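PDB 7C90: cytochrome c, mono-and diheme variant from Methylophaga aminisulfidivorans MP, which carries electrons as cytochrome cL, the haem c protein that accepts them from methanol dehydrogenase in the methanol oxidation system of this marine methylotroph. Local coordinates for the interface of chains A and B and the interface of chains A and C. Residues are numbered along the deposited sequence; one frame, centred on the assembly and turned at random. Chains: chain A/B/C, Cytochrome c, mono-and diheme variant.

Contact 1: the interface of chains A and B. Residues chain A 90-91, 100, 131; chain B 90-91, 100, 131.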
# COMPACT_ATOMS: atom_id res chain seq x y z
N GLY A 90 -4.67 9.03 5.12
CA GLY A 90 -3.46 8.17 5.25
C GLY A 90 -3.23 7.35 3.99
O GLY A 90 -2.07 7.15 3.63
N CYS A 91 -4.28 6.89 3.30
CA CYS A 91 -4.12 6.09 2.07
C CYS A 91 -4.41 6.90 0.81
O CYS A 91 -3.92 6.49 -0.23
CB CYS A 91 -5.05 4.88 2.11
SG CYS A 91 -4.68 3.78 3.49
N LEU A 100 -1.39 5.50 -1.38
CA LEU A 100 -1.46 4.01 -1.45
C LEU A 100 -2.67 3.61 -2.31
O LEU A 100 -2.52 2.75 -3.19
CB LEU A 100 -1.61 3.43 -0.04
CG LEU A 100 -1.69 1.90 0.00
CD1 LEU A 100 -0.45 1.30 0.61
CD2 LEU A 100 -2.91 1.45 0.78
N MET A 131 -6.33 -3.32 0.74
CA MET A 131 -6.38 -2.39 1.89
C MET A 131 -7.63 -1.50 1.89
O MET A 131 -7.73 -0.69 2.77
CB MET A 131 -5.15 -1.49 1.86
CG MET A 131 -3.91 -2.21 1.47
SD MET A 131 -3.23 -2.95 2.92
CE MET A 131 -2.98 -1.49 3.91
N GLY B 90 -6.94 0.19 9.18
CA GLY B 90 -6.66 -0.05 7.75
C GLY B 90 -5.23 -0.49 7.52
O GLY B 90 -5.00 -1.38 6.66
N CYS B 91 -4.28 0.05 8.28
CA CYS B 91 -2.84 -0.25 8.06
C CYS B 91 -2.27 -1.12 9.17
O CYS B 91 -1.26 -1.79 8.91
CB CYS B 91 -2.00 1.01 7.91
SG CYS B 91 -2.39 2.01 6.51
N LEU B 100 -0.24 -3.57 6.79
CA LEU B 100 0.79 -2.85 6.01
C LEU B 100 1.85 -2.33 6.98
O LEU B 100 3.03 -2.44 6.67
CB LEU B 100 0.13 -1.73 5.21
CG LEU B 100 1.11 -0.75 4.59
CD1 LEU B 100 1.95 -1.45 3.55
CD2 LEU B 100 0.38 0.45 4.03
N MET B 131 4.69 4.90 4.75
CA MET B 131 3.22 5.16 4.72
C MET B 131 2.72 5.62 6.10
O MET B 131 1.51 5.83 6.25
CB MET B 131 2.53 3.88 4.28
CG MET B 131 2.79 3.56 2.83
SD MET B 131 2.12 4.82 1.71
CE MET B 131 0.51 5.11 2.44
O HOH W 1 -7.18 -2.17 5.16
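A:Met131 and B:Leu100, with their exchanged twins, form an apolar patch of the two-fold interface that joins chains A and B in the deposited tetramer, a pairing that may or may not persist in solution. The surface belongs to a c-type cytochrome, and A:Cys91 and B:Cys91 are the second cysteines of the haem-binding CXXCH motif. The thioether chain of A:Met131 bends at both chi2 and chi3 (-85° and -59°), which turns its methyl CE onto the neighbour. It crosses B:Leu100 almost perpendicularly, CE lying 3.4 Å from B:Leu100 CB, a close fit for two carbons. The same methyl touches B:Gly90 O, a backbone carbonyl, at 3.4 Å. In the twin, B:Met131 CE sits 3.5 Å from A:Gly90 O and 3.7 Å from A:Leu100 CB. Between the methionines, the two leucine branches run antiparallel alongside one another, with A:Leu100 CD1 3.6 Å from B:Leu100 CD2. A:Cys91 SG and B:Cys91 SG, each a thioether to its own haem, are 4.2 Å apart, a loose contact and no disulfide. No direct polar bond crosses here; a water links A:Met131 O to B:Gly90 O. Next along the chain comes A:Met132, the distal axial ligand of the haem iron, opposite A:His92 of the motif.

Contact 2: the interface of chains A and C. Residues chain A 108-110, 112; chain C 108, 110.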
# COMPACT_ATOMS: atom_id res chain seq x y z
N TYR A 108 -10.60 9.79 -13.61
CA TYR A 108 -10.17 8.38 -13.77
C TYR A 108 -10.68 7.56 -12.59
O TYR A 108 -10.61 8.02 -11.45
CB TYR A 108 -8.65 8.32 -13.90
CG TYR A 108 -8.11 9.09 -15.08
CD1 TYR A 108 -8.24 8.60 -16.37
CD2 TYR A 108 -7.49 10.31 -14.91
CE1 TYR A 108 -7.73 9.29 -17.45
CE2 TYR A 108 -6.99 11.03 -15.98
CZ TYR A 108 -7.09 10.50 -17.25
OH TYR A 108 -6.57 11.19 -18.30
N TYR A 109 -11.20 6.38 -12.87
CA TYR A 109 -11.84 5.47 -11.88
C TYR A 109 -11.29 4.05 -12.05
O TYR A 109 -11.17 3.53 -13.18
CB TYR A 109 -13.38 5.51 -12.03
CG TYR A 109 -14.00 6.84 -11.70
CD1 TYR A 109 -14.30 7.18 -10.39
CD2 TYR A 109 -14.21 7.81 -12.69
CE1 TYR A 109 -14.82 8.41 -10.06
CE2 TYR A 109 -14.72 9.07 -12.37
CZ TYR A 109 -15.05 9.36 -11.05
OH TYR A 109 -15.55 10.59 -10.69
N THR A 110 -11.01 3.39 -10.93
CA THR A 110 -10.83 1.93 -10.89
C THR A 110 -12.17 1.25 -11.20
O THR A 110 -12.19 0.29 -12.00
CB THR A 110 -10.22 1.54 -9.55
OG1 THR A 110 -9.14 2.45 -9.34
CG2 THR A 110 -9.80 0.09 -9.52
N PRO A 112 -16.01 2.23 -12.49
CA PRO A 112 -16.79 3.32 -13.10
C PRO A 112 -18.04 3.78 -12.33
O PRO A 112 -18.40 4.99 -12.38
CB PRO A 112 -17.16 2.75 -14.50
CG PRO A 112 -17.00 1.24 -14.39
CD PRO A 112 -15.90 1.04 -13.36
N TYR C 108 -13.03 -3.45 -18.58
CA TYR C 108 -13.02 -2.04 -18.14
C TYR C 108 -11.56 -1.64 -17.92
O TYR C 108 -10.79 -2.46 -17.34
CB TYR C 108 -13.86 -1.81 -16.88
CG TYR C 108 -13.74 -0.37 -16.45
CD1 TYR C 108 -14.44 0.64 -17.10
CD2 TYR C 108 -12.85 -0.00 -15.46
CE1 TYR C 108 -14.26 1.97 -16.77
CE2 TYR C 108 -12.67 1.32 -15.12
CZ TYR C 108 -13.39 2.32 -15.76
OH TYR C 108 -13.25 3.62 -15.36
N THR C 110 -9.05 1.76 -16.51
CA THR C 110 -8.94 3.10 -15.93
C THR C 110 -8.53 4.05 -17.05
O THR C 110 -9.04 5.15 -17.09
CB THR C 110 -7.96 3.15 -14.75
OG1 THR C 110 -8.43 2.25 -13.74
CG2 THR C 110 -7.82 4.54 -14.18
O HOH W 2 -9.63 -0.39 -13.73
O HOH W 3 -11.38 5.94 -15.75
O HOH W 4 -6.85 2.40 -11.62
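C:Tyr108, C:Thr110 and A:Pro112 bury most of this polar and aromatic patch, part of the A-C interface of the deposited assembly, which may be a crystal pairing; chain C closes around one backbone carbonyl of chain A. The proline and tyrosine side chains extend towards one another, and A:Pro112 lays CD over the middle of one face of the C:Tyr108 ring, 3.6 Å from its centroid, in a CH-pi contact. The phenol hydroxyl OH of C:Tyr108 donates a hydrogen bond to A:Tyr109 O at 3.0 Å, and this oxygen lies in plane at the ring edge. From the opposite face of the carbonyl plane, C:Thr110 OG1 donates to A:Tyr109 O at 3.1 Å. Both donors stand well out of that plane, 35° and 43°, gripping the oxygen from two sides. Waters extend the grip: one joins C:Tyr108 OH and C:Thr110 O to A:Tyr109 N, and others connect C:Thr110 OG1 with A:Thr110. CG of C:Tyr108 is anti to its backbone N (chi1 177°), swinging the ring towards A:Pro112, whereas the A:Tyr108 ring turns differently, CD1 lying 3.6 Å from C:Thr110 O. An alanine at C:Tyr108 would probably leave A:Pro112 without its aromatic cover and A:Tyr109 O with one donor fewer. In chain A the patch spans the loop leading from helix 89-92 and the start of 3-10 helix 112-115, where A:Ala103, A:Asp106 and A:Tyr108 surround a sodium ion, possibly from crystallisation, and A:Thr110 lines the haem pocket.

Contact 3: the interface of chains A and C. Residues chain A 99-101; chain C 100, 130-131.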
# COMPACT_ATOMS: atom_id res chain seq x y z
N LYS A 99 -2.18 8.12 -2.74
CA LYS A 99 -0.88 7.78 -2.11
C LYS A 99 -0.73 6.26 -2.25
O LYS A 99 -0.12 5.81 -3.24
CB LYS A 99 -0.89 8.40 -0.71
CG LYS A 99 0.37 8.28 0.15
CD LYS A 99 0.17 8.93 1.53
CE LYS A 99 1.20 8.55 2.59
NZ LYS A 99 0.59 8.34 3.95
N LEU A 100 -1.39 5.50 -1.38
CA LEU A 100 -1.46 4.01 -1.45
C LEU A 100 -2.67 3.61 -2.31
O LEU A 100 -2.52 2.75 -3.19
CB LEU A 100 -1.61 3.43 -0.04
CG LEU A 100 -1.69 1.90 0.00
CD1 LEU A 100 -0.45 1.30 0.61
CD2 LEU A 100 -2.91 1.45 0.78
N GLY A 101 -3.82 4.20 -2.03
CA GLY A 101 -5.03 4.10 -2.86
C GLY A 101 -5.01 5.20 -3.92
O GLY A 101 -4.18 6.10 -3.91
N LEU C 100 -3.97 -4.39 -4.95
CA LEU C 100 -3.80 -2.94 -4.71
C LEU C 100 -4.04 -2.17 -6.01
O LEU C 100 -4.62 -1.09 -5.95
CB LEU C 100 -2.39 -2.69 -4.17
CG LEU C 100 -2.01 -1.23 -4.04
CD1 LEU C 100 -2.53 -0.68 -2.71
CD2 LEU C 100 -0.52 -1.06 -4.14
N SER C 130 -0.29 6.97 -8.43
CA SER C 130 -0.05 6.36 -7.09
C SER C 130 1.10 5.33 -7.17
O SER C 130 2.24 5.72 -7.50
CB SER C 130 -1.35 5.82 -6.48
OG SER C 130 -1.89 4.69 -7.18
N MET C 131 0.86 4.06 -6.92
CA MET C 131 1.92 3.04 -6.75
C MET C 131 2.32 2.38 -8.08
O MET C 131 3.14 1.43 -8.03
CB MET C 131 1.42 1.97 -5.78
CG MET C 131 1.21 2.51 -4.38
SD MET C 131 2.74 3.05 -3.56
CE MET C 131 3.81 1.66 -3.90
O HOH W 5 -4.23 1.97 -5.29
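C:Leu100 meets A:Leu100 with one methyl, CD1, which lies 3.8 Å from A:Leu100 CG, the two side chains lying roughly perpendicular. That methyl also rests 3.5 Å from A:Leu100 O, so an apolar branch of chain C covers a carbonyl of chain A. Beside it, C:Ser130 and C:Met131 face the A:Lys99 to A:Gly101 backbone with carbon atoms. C:Ser130 CB is 3.5 Å from A:Lys99 O, and C:Met131 CG approaches the same oxygen at 3.7 Å. These are contacts of shape; no direct hydrogen bond spans the patch. A water supplies the polar connection, 2.8 Å from A:Leu100 O and 3.2 Å from C:Leu100 O. Further out, the positive phi of C:Ser130 (38°) is likely to turn CB towards A:Lys99 O, while its hydroxyl OG stands between the backbone N and the carbonyl carbon (chi1 68°). CG of C:Met131 is anti to its own carbonyl carbon, and the bent thioether brings SD alongside that oxygen as well. The patch joins the loop after the CXXCH motif of chain A to the C:Ser130-C:Met131 segment just before the axial methionine, holding two haem-side surfaces together in the deposited tetramer, a pairing that may belong to the crystal.

Measured between the centres of their C-alpha atoms, contacts 1 and 3 lie about 9 Å apart, contacts 1 and 2 about 21 Å and contacts 2 and 3 about 14 Å. Contacts 1 and 3 share A:Leu100, whose side chain thus meets two neighbours at once. Contacts 2 and 3 are separate patches of the same interface of chains A and C. Residues 100 and 131 recur in contacts 1 and 3, but the first pairing is two-fold symmetric and the second is not exactly so. The same loop residues therefore meet two different neighbours, while contact 2 adds a polar hold, though the assembly may not be the biological one.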